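PDB 5EWP: ARO (armadillo repeats only protein) from Plasmodium falciparum Santa Lucia, which probably serves as an armadillo-repeat scaffold that binds partner proteins in moving rhoptries to the apical pole of the parasite and attaching them there. Local coordinates for residues A[160-164]-A[213-217]; A[172-176]-A[200-204]. One frame throughout, in Å; residues are numbered along the deposited sequence.

Overall arrangement
Both contacts lie in the C-terminal part of an all-helical armadillo-repeat chain, on the same side of its centre. Their centres are about 11 Å apart. Contact 1 joins helix 160-168 to helix 213-220, and contact 2 joins helix 171-177 to helix 192-205. Along the chain the order is 160-164, 172-176, 200-204, 213-217, so contact 2 falls between the two halves of contact 1. Contact 2 is buried core; contact 1 is partly exposed. They meet at K163, whose NZ binds L206 O most strongly and probably also the carbonyl oxygen of F204, and at F215, whose ring meets that of F204. Together they join these four helices in the C-terminal part of the solenoid.

Contact 1. Residues A[160-164]-A[213-217]; sequences KKYKK and PEFLE
Two short helices of the armadillo solenoid, 160-168 and 213-220, meet here through F215 of one and K160, K163 and K164 of the other. The segments run nearly parallel, 25° apart, with axes 11.6 Å from each other at closest approach. F215 bridges the gap between them. Its ring reaches across to the lysine-bearing helix and touches the carbon parts of the lysines. K163 lies closest. Its CD is 3.5 Å from F215 CE2, and its CB is 3.6 Å from F215 CZ. The two side chains cross at about a right angle. K163 CG sits beside the backbone N (chi1 -70°), and the chain beyond is extended, which brings both CB and CD against the CE2-CZ end of the ring, at a slant. K160 adds its CG, 3.8 Å from F215 CZ. K164 brings its CG to 4.2 Å from the same CZ.

E214 sits one residue before F215 and lies near K160 and K164, both exposed. Its chain is extended and carries the carboxylate out to K164, where OE1 is 3.7 Å from K164 CE. The amines stay farther off: K160 NZ is 4.3 Å and K164 NZ 4.5 Å from E214 OE1. These distances are too long for salt bridges. The amine of K163 goes another way. Its NZ hydrogen-bonds the main-chain oxygens of L206, D203 and F204, around the end of helix 192-205. The ring of F215 also meets that of F204, with planes about 45° apart.

The chemistry is therefore divided. The buried part is apolar contact between methylenes and a ring, while the amine of K163 is satisfied by carbonyl oxygens. On the exposed side, E214 probably attracts both lysines at long range, without a salt bridge to either.

Contact 2. Residues A[172-176]-A[200-204]; sequences ITQLV and HLEDF
Segments 172-176 and 200-204 run roughly antiparallel, at 147°, with axes 11.0 Å apart and L175 CA 7.3 Å from L201 CA. This is helix packing within the hydrophobic core of the armadillo solenoid. Helix 171-177 supplies I172, L175 and V176; helix 192-205 supplies H200, L201 and F204. All six residues are buried, and the contact across the segments is apolar.

L201 is central to the packing. Its CD2 methyl touches all three residues of the facing segment. It is 3.8 Å from L175 CD1. The V176 side chain stands roughly perpendicular to that of L201 and brings CG2 to 4.1 Å from L201 CD2. The leucines L175 and L201 lie alongside each other, pointing opposite ways, and L175 CB is also near L201 CD2. The CA-CB bond of L201 does not aim at the facing helix; the methyl arrives there through the branch beyond it.

L175 sets both methyls against H200 CB, each about 4.0 Å away, and CD2 also approaches the imidazole at its edge, near the ring plane. Helix 142-156 closes over this end, where A149 touches both L175 and H200. R153 of the same helix touches H200 and forms a salt bridge with D203. F166 of helix 160-168 touches I172, L175 and F204 and covers another part of the contact.

At the other end, I172 and F204 point at each other. F204 has its CG anti to the backbone N (chi1 -177°), which swings the ring out to meet the isoleucine. The result is a CH-pi contact: I172 CD1 stands over the middle of the F204 ring, 3.6 Å from its centroid and 9° off the ring normal.

Contact 1. Residues A[160-164]-A[213-217]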
ATOM      1  N   LYS A 160      -6.801 -14.157 -11.111  1.00 23.43           N
ATOM      2  CA  LYS A 160      -7.509 -13.426 -12.154  1.00 25.33           C
ATOM      3  C   LYS A 160      -8.760 -12.720 -11.628  1.00 25.32           C
ATOM      4  O   LYS A 160      -9.109 -11.621 -12.089  1.00 20.95           O
ATOM      5  CB  LYS A 160      -7.887 -14.367 -13.302  1.00 27.75           C
ATOM      6  CG  LYS A 160      -8.587 -13.651 -14.435  1.00 29.18           C
ATOM      7  CD  LYS A 160      -8.933 -14.599 -15.580  1.00 32.48           C
ATOM      8  CE  LYS A 160      -9.628 -13.837 -16.696  1.00 36.02           C
ATOM      9  NZ  LYS A 160      -9.849 -14.662 -17.910  1.00 38.91           N
ATOM     10  N   LYS A 161      -9.446 -13.346 -10.671  1.00 21.71           N
ATOM     11  CA  LYS A 161     -10.635 -12.724 -10.096  1.00 20.22           C
ATOM     12  C   LYS A 161     -10.284 -11.453  -9.333  1.00 19.10           C
ATOM     13  O   LYS A 161     -11.085 -10.513  -9.283  1.00 21.97           O
ATOM     14  CB  LYS A 161     -11.376 -13.692  -9.177  1.00 26.17           C
ATOM     15  CG  LYS A 161     -12.021 -14.855  -9.923  1.00 32.63           C
ATOM     16  CD  LYS A 161     -12.603 -15.867  -8.958  1.00 45.57           C
ATOM     17  CE  LYS A 161     -13.683 -16.701  -9.624  1.00 57.33           C
ATOM     18  NZ  LYS A 161     -14.871 -15.863  -9.966  1.00 62.50           N
ATOM     19  N   TYR A 162      -9.085 -11.415  -8.756  1.00 19.00           N
ATOM     20  CA  TYR A 162      -8.657 -10.219  -8.008  1.00 19.83           C
ATOM     21  C   TYR A 162      -8.404  -9.072  -8.985  1.00 22.32           C
ATOM     22  O   TYR A 162      -8.754  -7.916  -8.712  1.00 19.56           O
ATOM     23  CB  TYR A 162      -7.400 -10.487  -7.180  1.00 16.15           C
ATOM     24  CG  TYR A 162      -7.536 -11.552  -6.115  1.00 14.75           C
ATOM     25  CD1 TYR A 162      -8.760 -12.167  -5.844  1.00 19.08           C
ATOM     26  CD2 TYR A 162      -6.428 -11.936  -5.367  1.00 16.44           C
ATOM     27  CE1 TYR A 162      -8.864 -13.171  -4.854  1.00 19.57           C
ATOM     28  CE2 TYR A 162      -6.518 -12.919  -4.385  1.00 16.20           C
ATOM     29  CZ  TYR A 162      -7.731 -13.526  -4.132  1.00 20.09           C
ATOM     30  OH  TYR A 162      -7.779 -14.496  -3.154  1.00 19.78           O
ATOM     31  N   LYS A 163      -7.800  -9.400 -10.127  1.00 17.28           N
ATOM     32  CA  LYS A 163      -7.574  -8.419 -11.190  1.00 22.05           C
ATOM     33  C   LYS A 163      -8.893  -7.879 -11.730  1.00 25.56           C
ATOM     34  O   LYS A 163      -9.016  -6.679 -11.988  1.00 24.04           O
ATOM     35  CB  LYS A 163      -6.749  -9.024 -12.327  1.00 22.07           C
ATOM     36  CG  LYS A 163      -5.294  -9.288 -11.965  1.00 20.54           C
ATOM     37  CD  LYS A 163      -4.565  -9.972 -13.099  1.00 22.12           C
ATOM     38  CE  LYS A 163      -3.087 -10.137 -12.804  1.00 20.30           C
ATOM     39  NZ  LYS A 163      -2.415 -10.784 -13.979  1.00 22.89           N
ATOM     40  N   LYS A 164      -9.861  -8.767 -11.944  1.00 23.85           N
ATOM     41  CA  LYS A 164     -11.197  -8.354 -12.389  1.00 22.70           C
ATOM     42  C   LYS A 164     -11.839  -7.364 -11.427  1.00 26.18           C
ATOM     43  O   LYS A 164     -12.428  -6.360 -11.851  1.00 23.20           O
ATOM     44  CB  LYS A 164     -12.120  -9.565 -12.559  1.00 30.05           C
ATOM     45  CG  LYS A 164     -12.065 -10.184 -13.940  1.00 43.44           C
ATOM     46  CD  LYS A 164     -12.712 -11.560 -13.959  1.00 50.93           C
ATOM     47  CE  LYS A 164     -12.593 -12.200 -15.335  1.00 54.05           C
ATOM     48  NZ  LYS A 164     -13.467 -13.397 -15.472  1.00 60.23           N
ATOM     49  N   PRO A 213      -5.738 -11.161 -22.770  1.00 37.39           N
ATOM     50  CA  PRO A 213      -6.399 -10.253 -23.717  1.00 35.22           C
ATOM     51  C   PRO A 213      -7.356  -9.256 -23.072  1.00 34.55           C
ATOM     52  O   PRO A 213      -7.287  -8.074 -23.407  1.00 31.31           O
ATOM     53  CB  PRO A 213      -7.157 -11.209 -24.643  1.00 38.99           C
ATOM     54  CG  PRO A 213      -6.329 -12.452 -24.630  1.00 38.50           C
ATOM     55  CD  PRO A 213      -5.809 -12.565 -23.215  1.00 44.38           C
ATOM     56  N   GLU A 214      -8.226  -9.722 -22.178  1.00 30.09           N
ATOM     57  CA  GLU A 214      -9.152  -8.841 -21.462  1.00 37.06           C
ATOM     58  C   GLU A 214      -8.452  -7.677 -20.768  1.00 31.15           C
ATOM     59  O   GLU A 214      -8.933  -6.537 -20.800  1.00 32.01           O
ATOM     60  CB  GLU A 214      -9.945  -9.622 -20.414  1.00 42.58           C
ATOM     61  CG  GLU A 214     -11.008  -8.777 -19.717  1.00 51.55           C
ATOM     62  CD  GLU A 214     -11.762  -9.539 -18.641  1.00 59.59           C
ATOM     63  OE1 GLU A 214     -11.640 -10.786 -18.591  1.00 54.96           O
ATOM     64  OE2 GLU A 214     -12.473  -8.887 -17.839  1.00 61.47           O
ATOM     65  N   PHE A 215      -7.340  -7.984 -20.109  1.00 34.14           N
ATOM     66  CA  PHE A 215      -6.625  -7.003 -19.293  1.00 33.43           C
ATOM     67  C   PHE A 215      -5.737  -6.147 -20.183  1.00 31.99           C
ATOM     68  O   PHE A 215      -5.517  -4.968 -19.903  1.00 27.73           O
ATOM     69  CB  PHE A 215      -5.806  -7.699 -18.196  1.00 24.94           C
ATOM     70  CG  PHE A 215      -6.645  -8.498 -17.233  1.00 19.51           C
ATOM     71  CD1 PHE A 215      -7.966  -8.150 -16.989  1.00 28.23           C
ATOM     72  CD2 PHE A 215      -6.113  -9.592 -16.576  1.00 24.41           C
ATOM     73  CE1 PHE A 215      -8.747  -8.888 -16.106  1.00 28.94           C
ATOM     74  CE2 PHE A 215      -6.883 -10.341 -15.704  1.00 29.25           C
ATOM     75  CZ  PHE A 215      -8.201  -9.992 -15.468  1.00 27.56           C
ATOM     76  N   LEU A 216      -5.247  -6.732 -21.273  1.00 24.83           N
ATOM     77  CA  LEU A 216      -4.553  -5.934 -22.280  1.00 33.86           C
ATOM     78  C   LEU A 216      -5.476  -4.825 -22.775  1.00 32.89           C
ATOM     79  O   LEU A 216      -5.085  -3.660 -22.852  1.00 31.18           O
ATOM     80  CB  LEU A 216      -4.089  -6.797 -23.455  1.00 32.52           C
ATOM     81  CG  LEU A 216      -3.347  -5.992 -24.527  1.00 36.40           C
ATOM     82  CD1 LEU A 216      -1.976  -5.552 -24.021  1.00 32.62           C
ATOM     83  CD2 LEU A 216      -3.220  -6.799 -25.808  1.00 36.50           C
ATOM     84  N   GLU A 217      -6.724  -5.184 -23.059  1.00 36.14           N
ATOM     85  CA  GLU A 217      -7.688  -4.227 -23.586  1.00 40.52           C
ATOM     86  C   GLU A 217      -8.058  -3.191 -22.533  1.00 38.94           C
ATOM     87  O   GLU A 217      -8.278  -2.020 -22.849  1.00 34.78           O
ATOM     88  CB  GLU A 217      -8.947  -4.943 -24.074  1.00 45.55           C
TER

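Contact 2. Residues A[172-176]-A[200-204]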
ATOM      1  N   ILE A 172      -7.453   0.452 -12.410  1.00 19.80           N
ATOM      2  CA  ILE A 172      -6.585   0.738 -13.548  1.00 20.66           C
ATOM      3  C   ILE A 172      -6.530   2.246 -13.827  1.00 21.09           C
ATOM      4  O   ILE A 172      -5.473   2.789 -14.157  1.00 22.80           O
ATOM      5  CB  ILE A 172      -7.032  -0.044 -14.794  1.00 26.38           C
ATOM      6  CG1 ILE A 172      -6.721  -1.533 -14.598  1.00 24.66           C
ATOM      7  CG2 ILE A 172      -6.322   0.462 -16.042  1.00 28.12           C
ATOM      8  CD1 ILE A 172      -5.242  -1.808 -14.384  1.00 21.56           C
ATOM      9  N   THR A 173      -7.665   2.918 -13.682  1.00 22.27           N
ATOM     10  CA  THR A 173      -7.684   4.374 -13.779  1.00 29.02           C
ATOM     11  C   THR A 173      -6.652   5.006 -12.843  1.00 27.52           C
ATOM     12  O   THR A 173      -5.850   5.837 -13.268  1.00 25.97           O
ATOM     13  CB  THR A 173      -9.072   4.939 -13.455  1.00 33.03           C
ATOM     14  OG1 THR A 173     -10.053   4.291 -14.278  1.00 35.32           O
ATOM     15  CG2 THR A 173      -9.102   6.450 -13.702  1.00 28.54           C
ATOM     16  N   GLN A 174      -6.645   4.586 -11.580  1.00 21.84           N
ATOM     17  CA  GLN A 174      -5.722   5.171 -10.619  1.00 24.32           C
ATOM     18  C   GLN A 174      -4.271   4.813 -10.937  1.00 19.58           C
ATOM     19  O   GLN A 174      -3.388   5.662 -10.833  1.00 24.85           O
ATOM     20  CB  GLN A 174      -6.078   4.741  -9.201  1.00 25.12           C
ATOM     21  CG  GLN A 174      -7.417   5.236  -8.750  1.00 33.53           C
ATOM     22  CD  GLN A 174      -7.620   6.704  -9.068  1.00 41.95           C
ATOM     23  OE1 GLN A 174      -6.771   7.541  -8.765  1.00 43.92           O
ATOM     24  NE2 GLN A 174      -8.740   7.018  -9.704  1.00 33.92           N
ATOM     25  N   LEU A 175      -4.014   3.562 -11.329  1.00 21.98           N
ATOM     26  CA  LEU A 175      -2.654   3.178 -11.685  1.00 18.38           C
ATOM     27  C   LEU A 175      -2.112   3.968 -12.844  1.00 19.33           C
ATOM     28  O   LEU A 175      -0.955   4.395 -12.839  1.00 27.88           O
ATOM     29  CB  LEU A 175      -2.561   1.695 -12.058  1.00 30.28           C
ATOM     30  CG  LEU A 175      -2.284   0.652 -11.007  1.00 28.91           C
ATOM     31  CD1 LEU A 175      -2.067  -0.703 -11.715  1.00 18.93           C
ATOM     32  CD2 LEU A 175      -1.051   1.082 -10.209  1.00 27.97           C
ATOM     33  N   VAL A 176      -2.946   4.123 -13.865  1.00 24.21           N
ATOM     34  CA  VAL A 176      -2.537   4.831 -15.061  1.00 27.92           C
ATOM     35  C   VAL A 176      -2.247   6.283 -14.698  1.00 24.47           C
ATOM     36  O   VAL A 176      -1.297   6.877 -15.200  1.00 24.31           O
ATOM     37  CB  VAL A 176      -3.600   4.717 -16.177  1.00 31.87           C
ATOM     38  CG1 VAL A 176      -3.312   5.695 -17.306  1.00 33.80           C
ATOM     39  CG2 VAL A 176      -3.635   3.292 -16.714  1.00 32.12           C
ATOM     40  N   HIS A 200       3.600  -2.342 -12.386  1.00 18.47           N
ATOM     41  CA  HIS A 200       2.308  -2.801 -11.895  1.00 16.62           C
ATOM     42  C   HIS A 200       1.355  -3.108 -13.056  1.00 18.43           C
ATOM     43  O   HIS A 200       0.640  -4.108 -13.036  1.00 19.00           O
ATOM     44  CB  HIS A 200       1.675  -1.758 -10.958  1.00 19.53           C
ATOM     45  CG  HIS A 200       2.470  -1.486  -9.714  1.00 16.13           C
ATOM     46  ND1 HIS A 200       3.345  -2.402  -9.166  1.00 21.02           N
ATOM     47  CD2 HIS A 200       2.524  -0.388  -8.915  1.00 19.67           C
ATOM     48  CE1 HIS A 200       3.893  -1.887  -8.078  1.00 19.54           C
ATOM     49  NE2 HIS A 200       3.417  -0.664  -7.907  1.00 18.69           N
ATOM     50  N   LEU A 201       1.331  -2.228 -14.055  1.00 20.42           N
ATOM     51  CA  LEU A 201       0.466  -2.416 -15.209  1.00 22.27           C
ATOM     52  C   LEU A 201       0.836  -3.676 -15.991  1.00 22.58           C
ATOM     53  O   LEU A 201      -0.040  -4.431 -16.405  1.00 23.41           O
ATOM     54  CB  LEU A 201       0.524  -1.183 -16.114  1.00 23.39           C
ATOM     55  CG  LEU A 201      -0.179   0.041 -15.521  1.00 23.74           C
ATOM     56  CD1 LEU A 201       0.198   1.315 -16.285  1.00 24.59           C
ATOM     57  CD2 LEU A 201      -1.694  -0.167 -15.507  1.00 25.56           C
ATOM     58  N   GLU A 202       2.132  -3.914 -16.162  1.00 24.21           N
ATOM     59  CA  GLU A 202       2.584  -5.145 -16.794  1.00 23.35           C
ATOM     60  C   GLU A 202       2.109  -6.367 -16.009  1.00 26.43           C
ATOM     61  O   GLU A 202       1.633  -7.344 -16.600  1.00 23.11           O
ATOM     62  CB  GLU A 202       4.109  -5.158 -16.923  1.00 25.80           C
ATOM     63  CG  GLU A 202       4.648  -4.181 -17.955  1.00 37.28           C
ATOM     64  CD  GLU A 202       6.152  -4.293 -18.137  1.00 51.46           C
ATOM     65  OE1 GLU A 202       6.852  -4.585 -17.143  1.00 51.99           O
ATOM     66  OE2 GLU A 202       6.634  -4.086 -19.274  1.00 52.37           O
ATOM     67  N   ASP A 203       2.228  -6.310 -14.681  1.00 21.20           N
ATOM     68  CA  ASP A 203       1.826  -7.430 -13.835  1.00 23.54           C
ATOM     69  C   ASP A 203       0.328  -7.685 -13.881  1.00 26.13           C
ATOM     70  O   ASP A 203      -0.127  -8.814 -13.676  1.00 25.85           O
ATOM     71  CB  ASP A 203       2.284  -7.194 -12.390  1.00 24.83           C
ATOM     72  CG  ASP A 203       3.792  -7.310 -12.244  1.00 28.81           C
ATOM     73  OD1 ASP A 203       4.446  -7.744 -13.224  1.00 29.90           O
ATOM     74  OD2 ASP A 203       4.329  -6.995 -11.166  1.00 22.91           O
ATOM     75  N   PHE A 204      -0.432  -6.633 -14.146  1.00 17.15           N
ATOM     76  CA  PHE A 204      -1.868  -6.747 -14.354  1.00 16.63           C
ATOM     77  C   PHE A 204      -2.159  -7.462 -15.677  1.00 20.84           C
ATOM     78  O   PHE A 204      -3.000  -8.351 -15.741  1.00 21.70           O
ATOM     79  CB  PHE A 204      -2.523  -5.358 -14.362  1.00 18.13           C
ATOM     80  CG  PHE A 204      -4.016  -5.385 -14.512  1.00 21.00           C
ATOM     81  CD1 PHE A 204      -4.827  -5.635 -13.419  1.00 19.99           C
ATOM     82  CD2 PHE A 204      -4.610  -5.139 -15.738  1.00 22.92           C
ATOM     83  CE1 PHE A 204      -6.214  -5.659 -13.543  1.00 21.72           C
ATOM     84  CE2 PHE A 204      -5.989  -5.144 -15.875  1.00 25.51           C
ATOM     85  CZ  PHE A 204      -6.800  -5.411 -14.779  1.00 23.91           C
TER